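Local coordinates for protein subtilisin-like serine protease (Fervidobacterium pennivorans, PDB 1R6V) that degrades keratin into peptides as a calcium-binding, subtilisin-like serine protease, allowing its bacterium to grow on native feathers, at residues Gly167-Leu172 and Gly371-Tyr376; Ser194-Ser199 and Asp355-Glu360; Tyr127-Ser132 and Lys211-Gly216; Gly174-Gly179 and Ile226-Ile231. The protein carries 1 engineered substitution. All coordinates share one frame; numbering follows the deposited sequence.

Interaction 1: Gly167-Leu172 and Gly371-Tyr376; sequences GTHPDL and GGTYDY. With CA (calcium ion), chain B.
His169 and Tyr374 meet as a T-shaped pair: the edge of the imidazole points at a face of the phenol ring, with centroids 5.1 Å apart and planes at 79°. The CE1 corner comes closest, near Tyr374 OH and CZ, while NE2 lies over the face, offset toward the rim. That nitrogen also donates a nearly straight hydrogen bond (164°) to the backbone oxygen of Thr373, the residue before Tyr374, His169 NE2 to Thr373 O at 2.8 Å, with the acceptor almost in the ring plane. Tyr374 OH then reaches past the imidazole and donates to Asp171 OD2 at 2.6 Å, approaching from above the carboxylate plane. The other carboxylate oxygen, Asp171 OD1, binds the calcium ion at 2.3 Å, so the contact ties a loop that supplies a ligand to the calcium site of this subtilase to strand 374-378. Pro170 fits against a residue without a side chain, its CG 3.7 Å from Gly372 CA; glycine suits Gly372, since a CB there would run into His169 CE1. What fixes the imidazole is a second bond on its far nitrogen, Asp171 N to His169 ND1 at 3.1 Å, and CG anti to the backbone N (chi1 -164°) carries the ring over to the facing segment. An alanine in place of His169 would probably leave Thr373 O and Asp171 N without these mates and open a gap against the Tyr374 face. Farther out, Asn370 ND2 holds Tyr374 OH, and Asp171 is joined through its backbone to Lys211.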
# COMPACT_ATOMS: atom_id res chain seq x y z
N GLY A 167 -25.90 -12.36 -6.60
CA GLY A 167 -26.59 -13.02 -5.50
C GLY A 167 -27.84 -13.77 -5.91
O GLY A 167 -28.43 -14.48 -5.09
N THR A 168 -28.25 -13.64 -7.17
CA THR A 168 -29.45 -14.33 -7.62
C THR A 168 -29.13 -15.74 -8.12
O THR A 168 -30.02 -16.49 -8.50
CB THR A 168 -30.20 -13.54 -8.74
OG1 THR A 168 -29.45 -13.58 -9.96
CG2 THR A 168 -30.39 -12.08 -8.32
N HIS A 169 -27.85 -16.09 -8.11
CA HIS A 169 -27.44 -17.44 -8.52
C HIS A 169 -28.09 -18.41 -7.53
O HIS A 169 -28.06 -18.19 -6.32
CB HIS A 169 -25.91 -17.58 -8.44
CG HIS A 169 -25.37 -18.75 -9.20
ND1 HIS A 169 -25.66 -20.05 -8.85
CD2 HIS A 169 -24.64 -18.82 -10.33
CE1 HIS A 169 -25.12 -20.87 -9.73
NE2 HIS A 169 -24.49 -20.15 -10.64
N PRO A 170 -28.68 -19.50 -8.04
CA PRO A 170 -29.32 -20.46 -7.14
C PRO A 170 -28.37 -21.06 -6.11
O PRO A 170 -28.77 -21.27 -4.96
CB PRO A 170 -29.93 -21.48 -8.10
CG PRO A 170 -29.07 -21.39 -9.33
CD PRO A 170 -28.80 -19.91 -9.45
N ASP A 171 -27.12 -21.32 -6.49
CA ASP A 171 -26.13 -21.90 -5.57
C ASP A 171 -25.66 -20.88 -4.51
O ASP A 171 -24.85 -21.21 -3.65
CB ASP A 171 -24.91 -22.39 -6.34
CG ASP A 171 -24.55 -23.84 -6.03
OD1 ASP A 171 -25.00 -24.39 -5.01
OD2 ASP A 171 -23.78 -24.44 -6.82
N LEU A 172 -26.14 -19.64 -4.59
CA LEU A 172 -25.75 -18.63 -3.61
C LEU A 172 -26.95 -18.16 -2.81
O LEU A 172 -26.85 -17.20 -2.04
CB LEU A 172 -25.07 -17.43 -4.28
CG LEU A 172 -23.74 -17.73 -4.97
CD1 LEU A 172 -23.20 -16.46 -5.63
CD2 LEU A 172 -22.73 -18.24 -3.94
N GLY A 371 -30.47 -24.94 -12.74
CA GLY A 371 -30.63 -23.83 -13.67
C GLY A 371 -29.52 -22.80 -13.56
O GLY A 371 -29.57 -21.77 -14.21
N GLY A 372 -28.51 -23.08 -12.73
CA GLY A 372 -27.42 -22.13 -12.58
C GLY A 372 -26.31 -22.24 -13.63
O GLY A 372 -26.18 -23.25 -14.31
N THR A 373 -25.52 -21.18 -13.73
CA THR A 373 -24.40 -21.11 -14.68
C THR A 373 -23.07 -21.27 -13.96
O THR A 373 -22.87 -20.69 -12.90
CB THR A 373 -24.41 -19.77 -15.42
OG1 THR A 373 -24.63 -18.71 -14.48
CG2 THR A 373 -25.54 -19.76 -16.47
N TYR A 374 -22.17 -22.03 -14.56
CA TYR A 374 -20.86 -22.30 -13.96
C TYR A 374 -19.77 -22.24 -15.00
O TYR A 374 -20.05 -22.33 -16.19
CB TYR A 374 -20.84 -23.71 -13.36
CG TYR A 374 -21.85 -23.93 -12.28
CD1 TYR A 374 -23.19 -24.17 -12.58
CD2 TYR A 374 -21.48 -23.83 -10.94
CE1 TYR A 374 -24.14 -24.30 -11.58
CE2 TYR A 374 -22.41 -23.95 -9.93
CZ TYR A 374 -23.74 -24.18 -10.25
OH TYR A 374 -24.66 -24.25 -9.24
N ASP A 375 -18.53 -22.10 -14.55
CA ASP A 375 -17.41 -22.11 -15.48
C ASP A 375 -16.15 -22.49 -14.73
O ASP A 375 -16.08 -22.37 -13.49
CB ASP A 375 -17.20 -20.75 -16.17
CG ASP A 375 -16.67 -20.90 -17.60
OD1 ASP A 375 -16.18 -22.01 -17.93
OD2 ASP A 375 -16.74 -19.92 -18.39
N TYR A 376 -15.17 -22.95 -15.48
CA TYR A 376 -13.88 -23.37 -14.94
C TYR A 376 -12.86 -22.25 -15.19
O TYR A 376 -12.62 -21.87 -16.33
CB TYR A 376 -13.38 -24.64 -15.63
CG TYR A 376 -14.32 -25.82 -15.55
CD1 TYR A 376 -15.39 -25.92 -16.43
CD2 TYR A 376 -14.13 -26.84 -14.62
CE1 TYR A 376 -16.26 -26.99 -16.38
CE2 TYR A 376 -15.01 -27.93 -14.57
CZ TYR A 376 -16.07 -27.99 -15.46
OH TYR A 376 -16.97 -29.02 -15.44
CA CA B . -24.71 -26.43 -3.91

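Interaction 2: Ser194-Ser199 and Asp355-Glu360; sequences SSYGGS and DSIGYE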
# COMPACT_ATOMS: atom_id res chain seq x y z
N SER A 194 -25.11 -7.97 -7.79
CA SER A 194 -24.29 -6.76 -7.75
C SER A 194 -23.06 -6.93 -8.63
O SER A 194 -22.07 -6.22 -8.46
CB SER A 194 -23.85 -6.43 -6.31
OG SER A 194 -23.13 -7.51 -5.73
N SER A 195 -23.16 -7.81 -9.62
CA SER A 195 -22.03 -8.11 -10.51
C SER A 195 -21.68 -7.02 -11.54
O SER A 195 -21.41 -7.30 -12.70
CB SER A 195 -22.27 -9.47 -11.20
OG SER A 195 -23.46 -9.49 -11.99
N TYR A 196 -21.66 -5.77 -11.09
CA TYR A 196 -21.34 -4.64 -11.96
C TYR A 196 -20.01 -4.72 -12.71
O TYR A 196 -19.91 -4.24 -13.85
CB TYR A 196 -21.38 -3.35 -11.15
CG TYR A 196 -22.73 -3.03 -10.56
CD1 TYR A 196 -23.78 -2.63 -11.37
CD2 TYR A 196 -22.97 -3.17 -9.19
CE1 TYR A 196 -25.04 -2.37 -10.84
CE2 TYR A 196 -24.22 -2.93 -8.66
CZ TYR A 196 -25.25 -2.53 -9.49
OH TYR A 196 -26.50 -2.30 -8.98
N GLY A 197 -18.99 -5.32 -12.09
CA GLY A 197 -17.68 -5.37 -12.72
C GLY A 197 -17.35 -6.61 -13.54
O GLY A 197 -16.26 -6.72 -14.09
N GLY A 198 -18.28 -7.55 -13.60
CA GLY A 198 -18.01 -8.76 -14.37
C GLY A 198 -18.30 -10.00 -13.55
O GLY A 198 -18.95 -9.92 -12.51
N SER A 199 -17.75 -11.13 -14.00
CA SER A 199 -18.01 -12.42 -13.37
C SER A 199 -17.10 -12.90 -12.23
O SER A 199 -17.50 -13.79 -11.49
CB SER A 199 -18.00 -13.50 -14.46
OG SER A 199 -16.69 -13.62 -15.00
N ASP A 355 -28.59 -13.47 -18.15
CA ASP A 355 -29.23 -12.16 -18.09
C ASP A 355 -28.83 -11.36 -16.85
O ASP A 355 -29.51 -10.40 -16.47
CB ASP A 355 -30.75 -12.30 -18.13
CG ASP A 355 -31.24 -12.92 -19.43
OD1 ASP A 355 -30.63 -12.64 -20.50
OD2 ASP A 355 -32.23 -13.67 -19.41
N SER A 356 -27.73 -11.75 -16.22
CA SER A 356 -27.25 -11.03 -15.04
C SER A 356 -26.35 -9.88 -15.48
O SER A 356 -25.84 -9.88 -16.60
CB SER A 356 -26.51 -11.99 -14.10
OG SER A 356 -27.43 -12.88 -13.48
N ILE A 357 -26.15 -8.90 -14.61
CA ILE A 357 -25.34 -7.72 -14.93
C ILE A 357 -23.93 -8.07 -15.39
O ILE A 357 -23.47 -7.58 -16.43
CB ILE A 357 -25.22 -6.78 -13.70
CG1 ILE A 357 -26.61 -6.37 -13.22
CG2 ILE A 357 -24.39 -5.53 -14.08
CD1 ILE A 357 -26.62 -5.63 -11.87
N GLY A 358 -23.24 -8.90 -14.62
CA GLY A 358 -21.88 -9.26 -14.96
C GLY A 358 -21.62 -10.51 -15.79
O GLY A 358 -20.53 -11.08 -15.71
N TYR A 359 -22.60 -10.95 -16.59
CA TYR A 359 -22.38 -12.13 -17.43
C TYR A 359 -21.16 -12.02 -18.35
O TYR A 359 -20.99 -11.03 -19.06
CB TYR A 359 -23.62 -12.40 -18.30
CG TYR A 359 -23.51 -13.68 -19.11
CD1 TYR A 359 -23.53 -14.92 -18.48
CD2 TYR A 359 -23.38 -13.64 -20.50
CE1 TYR A 359 -23.43 -16.11 -19.21
CE2 TYR A 359 -23.27 -14.81 -21.25
CZ TYR A 359 -23.30 -16.04 -20.60
OH TYR A 359 -23.19 -17.21 -21.32
N GLU A 360 -20.32 -13.06 -18.36
CA GLU A 360 -19.13 -13.11 -19.21
C GLU A 360 -18.98 -14.50 -19.81
O GLU A 360 -17.86 -14.97 -20.08
CB GLU A 360 -17.87 -12.77 -18.43
CG GLU A 360 -17.83 -11.36 -17.89
CD GLU A 360 -16.44 -10.98 -17.44
OE1 GLU A 360 -15.50 -11.11 -18.27
OE2 GLU A 360 -16.28 -10.56 -16.27
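Ser195 and Gly358 join two type I beta turns, Ser195-Gly198 and Ser356-Tyr359, that face each other in loops of the subtilase domain. The serine hydroxyl sits between its own backbone N and carbonyl carbon (chi1 61°), where Ser195 OG accepts from Gly358 N at 2.7 Å. Asp193 bonds the same hydroxyl through OD1 and takes Ile357 N on OD2, thereby positioning both turns. An alanine at Ser195 would probably leave Gly358 N without this acceptor and one oxygen of Asp193 without its mate. Glycine suits Gly358, since a CB there would run into Ser195 O and Gly198 O.

On one flank Ile357 extends its CG1 branch, so that its CD1 lies 3.8 Å from Tyr196 CE1, the two side chains crossing obliquely; Arg181 makes a cation-pi contact with the same tyrosine ring. On the other flank Glu360, extended beyond CG, brings OE2 to Ser199 N at 2.8 Å, a fairly straight bond (163°) met on the anti side of the carboxylate. Ser199 OG has Tyr377 OH as its main partner and makes at most a weak bond to Glu360 OE2. Next in the chain comes Ala200, an engineered residue at a position inferred to belong to the charge relay. Gly198 has backbone angles that call for glycine, and the carboxylate presses close to it as well, Glu360 OE2 standing 3.1 Å from Gly198 CA.

Interaction 3: Tyr127-Ser132 and Lys211-Gly216; sequences YGEELS and KKDGKG. With CA (calcium ion), chain B.
The calcium site of the protease is assembled where Glu129, a few residues past the probable end of the propeptide, plugs into the loop Lys211-Gly216. Glu129 OE1 binds the ion at 2.4 Å. From the loop come two backbone oxygens, Lys211 O and Lys215 O, each 2.3 Å from the metal, and the side-chain oxygen Asp213 OD1. Asp171 OD1 and Ile217 O complete the six ligands. Ligand oxygens thus crowd together because the ion, not hydrogen bonding, holds them.

The glutamate chain bends at chi2 (-65°), and loop amides grip the carboxylate it carries: Asp213 N meets the syn lone pair of Glu129 OE1 at 3.0 Å, and Gly214 N reaches Glu129 OE2 at 2.8 Å from above the plane. A water that donates to Glu129 OE2 and accepts from Lys212 NZ links the two; that amine also has Gln145 as a partner. These amides and the cation probably help keep the carboxylate ionised. Asp213 OD1, besides binding metal, accepts from Lys215 N in an Asx turn that curls the loop round the ion. Glycine suits Gly214 and Gly216, both with positive phi.

Alongside, Gly216 N donates almost straight (174°) to Glu130 OE1 at 2.9 Å, while Thr369 holds the OE2 of that glutamate and the NZ of Lys215. Backbone bonds Glu130 N to Gly214 O and Leu131 N to Gly216 O bind the segments further. A probable mature N-terminal region closing a loop whose alternate residues supply ligands is characteristic of the high-affinity calcium site of subtilisins.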
# COMPACT_ATOMS: atom_id res chain seq x y z
N TYR A 127 -18.98 -34.80 -1.37
CA TYR A 127 -19.38 -33.61 -0.62
C TYR A 127 -20.90 -33.44 -0.58
O TYR A 127 -21.40 -32.53 0.06
CB TYR A 127 -18.74 -32.36 -1.23
CG TYR A 127 -17.25 -32.50 -1.42
CD1 TYR A 127 -16.68 -32.44 -2.69
CD2 TYR A 127 -16.41 -32.82 -0.34
CE1 TYR A 127 -15.34 -32.69 -2.90
CE2 TYR A 127 -15.05 -33.07 -0.54
CZ TYR A 127 -14.53 -33.02 -1.83
OH TYR A 127 -13.21 -33.35 -2.06
N GLY A 128 -21.62 -34.32 -1.29
CA GLY A 128 -23.07 -34.26 -1.28
C GLY A 128 -23.75 -33.53 -2.44
O GLY A 128 -24.97 -33.63 -2.62
N GLU A 129 -22.96 -32.79 -3.22
CA GLU A 129 -23.48 -32.02 -4.35
C GLU A 129 -23.30 -32.79 -5.65
O GLU A 129 -22.33 -33.53 -5.80
CB GLU A 129 -22.73 -30.69 -4.46
CG GLU A 129 -22.51 -30.02 -3.13
CD GLU A 129 -23.80 -29.60 -2.49
OE1 GLU A 129 -24.27 -28.48 -2.80
OE2 GLU A 129 -24.35 -30.38 -1.67
N GLU A 130 -24.20 -32.56 -6.60
CA GLU A 130 -24.12 -33.26 -7.87
C GLU A 130 -22.81 -33.03 -8.62
O GLU A 130 -22.39 -33.88 -9.39
CB GLU A 130 -25.30 -32.87 -8.75
CG GLU A 130 -25.29 -31.42 -9.17
CD GLU A 130 -26.64 -30.95 -9.66
OE1 GLU A 130 -26.78 -29.74 -9.90
OE2 GLU A 130 -27.56 -31.79 -9.80
N LEU A 131 -22.15 -31.89 -8.40
CA LEU A 131 -20.89 -31.62 -9.09
C LEU A 131 -19.65 -31.89 -8.24
O LEU A 131 -18.54 -31.53 -8.64
CB LEU A 131 -20.86 -30.17 -9.62
CG LEU A 131 -22.05 -29.81 -10.53
CD1 LEU A 131 -21.92 -28.35 -10.97
CD2 LEU A 131 -22.10 -30.75 -11.74
N SER A 132 -19.83 -32.55 -7.10
CA SER A 132 -18.72 -32.86 -6.20
C SER A 132 -17.51 -33.48 -6.88
O SER A 132 -16.37 -33.20 -6.52
CB SER A 132 -19.14 -33.84 -5.10
OG SER A 132 -20.17 -33.32 -4.29
N LYS A 211 -23.71 -22.71 -1.58
CA LYS A 211 -24.60 -23.45 -0.69
C LYS A 211 -24.53 -24.98 -0.74
O LYS A 211 -24.49 -25.57 -1.81
CB LYS A 211 -26.03 -23.00 -0.98
CG LYS A 211 -27.10 -23.44 0.00
CD LYS A 211 -28.47 -23.05 -0.54
CE LYS A 211 -29.60 -23.42 0.40
NZ LYS A 211 -30.94 -23.10 -0.17
N LYS A 212 -24.50 -25.62 0.43
CA LYS A 212 -24.49 -27.08 0.46
C LYS A 212 -25.97 -27.45 0.38
O LYS A 212 -26.70 -27.36 1.37
CB LYS A 212 -23.88 -27.58 1.76
CG LYS A 212 -23.60 -29.07 1.76
CD LYS A 212 -22.84 -29.44 3.02
CE LYS A 212 -22.48 -30.92 3.03
NZ LYS A 212 -23.68 -31.80 2.89
N ASP A 213 -26.42 -27.85 -0.80
CA ASP A 213 -27.83 -28.17 -0.99
C ASP A 213 -28.07 -29.31 -1.97
O ASP A 213 -29.18 -29.44 -2.50
CB ASP A 213 -28.58 -26.92 -1.46
CG ASP A 213 -28.07 -26.41 -2.79
OD1 ASP A 213 -27.10 -26.99 -3.31
OD2 ASP A 213 -28.64 -25.43 -3.33
N GLY A 214 -27.03 -30.10 -2.23
CA GLY A 214 -27.14 -31.22 -3.15
C GLY A 214 -27.00 -30.86 -4.62
O GLY A 214 -26.76 -31.74 -5.45
N LYS A 215 -27.14 -29.58 -4.95
CA LYS A 215 -27.07 -29.11 -6.33
C LYS A 215 -25.80 -28.29 -6.61
O LYS A 215 -25.21 -27.75 -5.69
CB LYS A 215 -28.28 -28.23 -6.63
CG LYS A 215 -29.62 -28.88 -6.33
CD LYS A 215 -29.96 -29.92 -7.39
CE LYS A 215 -31.39 -30.44 -7.25
NZ LYS A 215 -31.76 -31.31 -8.40
N GLY A 216 -25.42 -28.21 -7.87
CA GLY A 216 -24.24 -27.44 -8.25
C GLY A 216 -22.99 -27.79 -7.46
O GLY A 216 -22.68 -28.97 -7.29
CA CA B . -24.71 -26.43 -3.91
O HOH W 1 -25.17 -31.85 0.31

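Interaction 4: Gly174-Gly179 and Ile226-Ile231; sequences GQVIAG and IMPIVI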
# COMPACT_ATOMS: atom_id res chain seq x y z
N GLY A 174 -29.44 -17.42 -0.06
CA GLY A 174 -29.25 -17.38 1.38
C GLY A 174 -27.81 -17.17 1.83
O GLY A 174 -27.56 -16.99 3.02
N GLN A 175 -26.88 -17.15 0.87
CA GLN A 175 -25.46 -17.00 1.18
C GLN A 175 -24.88 -15.60 1.03
O GLN A 175 -23.78 -15.33 1.52
CB GLN A 175 -24.63 -17.95 0.30
CG GLN A 175 -25.02 -19.39 0.44
CD GLN A 175 -24.57 -19.97 1.76
OE1 GLN A 175 -23.44 -20.47 1.88
NE2 GLN A 175 -25.43 -19.89 2.76
N VAL A 176 -25.59 -14.72 0.33
CA VAL A 176 -25.09 -13.37 0.08
C VAL A 176 -25.89 -12.36 0.89
O VAL A 176 -27.08 -12.16 0.62
CB VAL A 176 -25.19 -13.03 -1.42
CG1 VAL A 176 -24.63 -11.63 -1.68
CG2 VAL A 176 -24.42 -14.07 -2.25
N ILE A 177 -25.25 -11.74 1.87
CA ILE A 177 -25.92 -10.77 2.72
C ILE A 177 -25.76 -9.35 2.18
O ILE A 177 -25.20 -9.15 1.10
CB ILE A 177 -25.42 -10.85 4.17
CG1 ILE A 177 -23.92 -10.56 4.24
CG2 ILE A 177 -25.71 -12.24 4.73
CD1 ILE A 177 -23.38 -10.47 5.65
N ALA A 178 -26.24 -8.36 2.93
CA ALA A 178 -26.16 -6.97 2.48
C ALA A 178 -24.71 -6.56 2.25
O ALA A 178 -23.83 -6.85 3.07
CB ALA A 178 -26.83 -6.03 3.48
N GLY A 179 -24.48 -5.88 1.13
CA GLY A 179 -23.14 -5.43 0.78
C GLY A 179 -23.07 -3.94 0.53
O GLY A 179 -23.99 -3.20 0.86
N ILE A 226 -21.45 -14.26 2.46
CA ILE A 226 -20.68 -13.40 1.57
C ILE A 226 -21.18 -11.96 1.60
O ILE A 226 -22.36 -11.69 1.37
CB ILE A 226 -20.78 -13.90 0.11
CG1 ILE A 226 -20.26 -15.34 0.01
CG2 ILE A 226 -20.02 -12.96 -0.83
CD1 ILE A 226 -18.79 -15.49 0.29
N MET A 227 -20.26 -11.03 1.85
CA MET A 227 -20.58 -9.60 1.87
C MET A 227 -19.88 -8.99 0.65
O MET A 227 -18.67 -8.84 0.64
CB MET A 227 -20.06 -8.94 3.16
CG MET A 227 -20.12 -7.39 3.17
SD MET A 227 -19.31 -6.71 4.69
CE MET A 227 -20.75 -6.80 5.88
N PRO A 228 -20.64 -8.65 -0.40
CA PRO A 228 -20.01 -8.06 -1.58
C PRO A 228 -19.63 -6.58 -1.42
O PRO A 228 -20.43 -5.78 -0.92
CB PRO A 228 -21.04 -8.28 -2.69
CG PRO A 228 -22.33 -8.43 -1.96
CD PRO A 228 -22.00 -9.14 -0.69
N ILE A 229 -18.40 -6.26 -1.80
CA ILE A 229 -17.89 -4.88 -1.77
C ILE A 229 -17.45 -4.65 -3.21
O ILE A 229 -16.51 -5.29 -3.69
CB ILE A 229 -16.69 -4.69 -0.80
CG1 ILE A 229 -17.07 -5.13 0.62
CG2 ILE A 229 -16.22 -3.22 -0.85
CD1 ILE A 229 -18.13 -4.23 1.35
N VAL A 230 -18.13 -3.75 -3.90
CA VAL A 230 -17.81 -3.53 -5.30
C VAL A 230 -16.70 -2.51 -5.52
O VAL A 230 -16.91 -1.31 -5.33
CB VAL A 230 -19.09 -3.07 -6.06
CG1 VAL A 230 -18.80 -2.90 -7.56
CG2 VAL A 230 -20.19 -4.09 -5.85
N ILE A 231 -15.52 -2.99 -5.89
CA ILE A 231 -14.43 -2.07 -6.15
C ILE A 231 -14.03 -2.00 -7.63
O ILE A 231 -13.22 -1.14 -8.01
CB ILE A 231 -13.21 -2.32 -5.23
CG1 ILE A 231 -12.58 -3.70 -5.48
CG2 ILE A 231 -13.65 -2.18 -3.78
CD1 ILE A 231 -11.08 -3.72 -5.12
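Val176 and Ile226 form a single parallel beta bridge, their CA atoms 4.7 Å apart, with Ile226 N donating to Gln175 O at 2.7 Å and Ile177 N to Ile226 O at 2.9 Å. Beyond the bridge this pattern of bonding stops, since Pro228 has no N-H to offer; its CD instead comes close to Ile177 O. The proline ring is useful as a compact apolar surface: Val176 has CG1 anti to the backbone N (chi1 -179°), which sets that methyl 3.8 Å from Pro228 CD, while its other methyl, CG2, looks at the CB of Ile226. Ile177 lies over the opposite face of the bridge. Ile177 CG1 rests 3.5 Å from Ile226 O and also nears the CB of Met227, whose CG passes the carbonyl oxygen of Ala178. Where the two chains come together again, Gly179 CA makes a CA-H...O contact of 3.2 Å with Pro228 O; a CB would strike that oxygen, so glycine suits the place.

Strand 225-230 pairs in parallel with strand 157-162 through the backbone of Met227, and Pro228 is bonded to Tyr180 of strand 179-181. Ile226 packs on Ala205, Ile208 and Ala209 of helix 200-209, whereas Met227 packs on Trp255 and Ala256 of helix 246-258, so that the strand lies between helices in the alpha/beta core of the subtilase fold.

Overall arrangement
All four contacts lie on the same side of the chain's centre, and interactions 1, 2 and 4 fall wholly within the subtilase catalytic domain. Interactions 1 and 3 share the calcium ion and touch, with centres about 12 Å apart. Along the chain their segments alternate, whereas interactions 2 and 4 are both nested inside the loop closed by interaction 1. Interaction 4, at the parallel sheet, touches each of the others; interactions 2 and 3 are about 23 Å apart between centres and do not touch. Metal site, surface turns and central sheet are thereby stitched together around helix 200-209, which begins at a position inferred to belong to the charge relay and leads into the calcium loop.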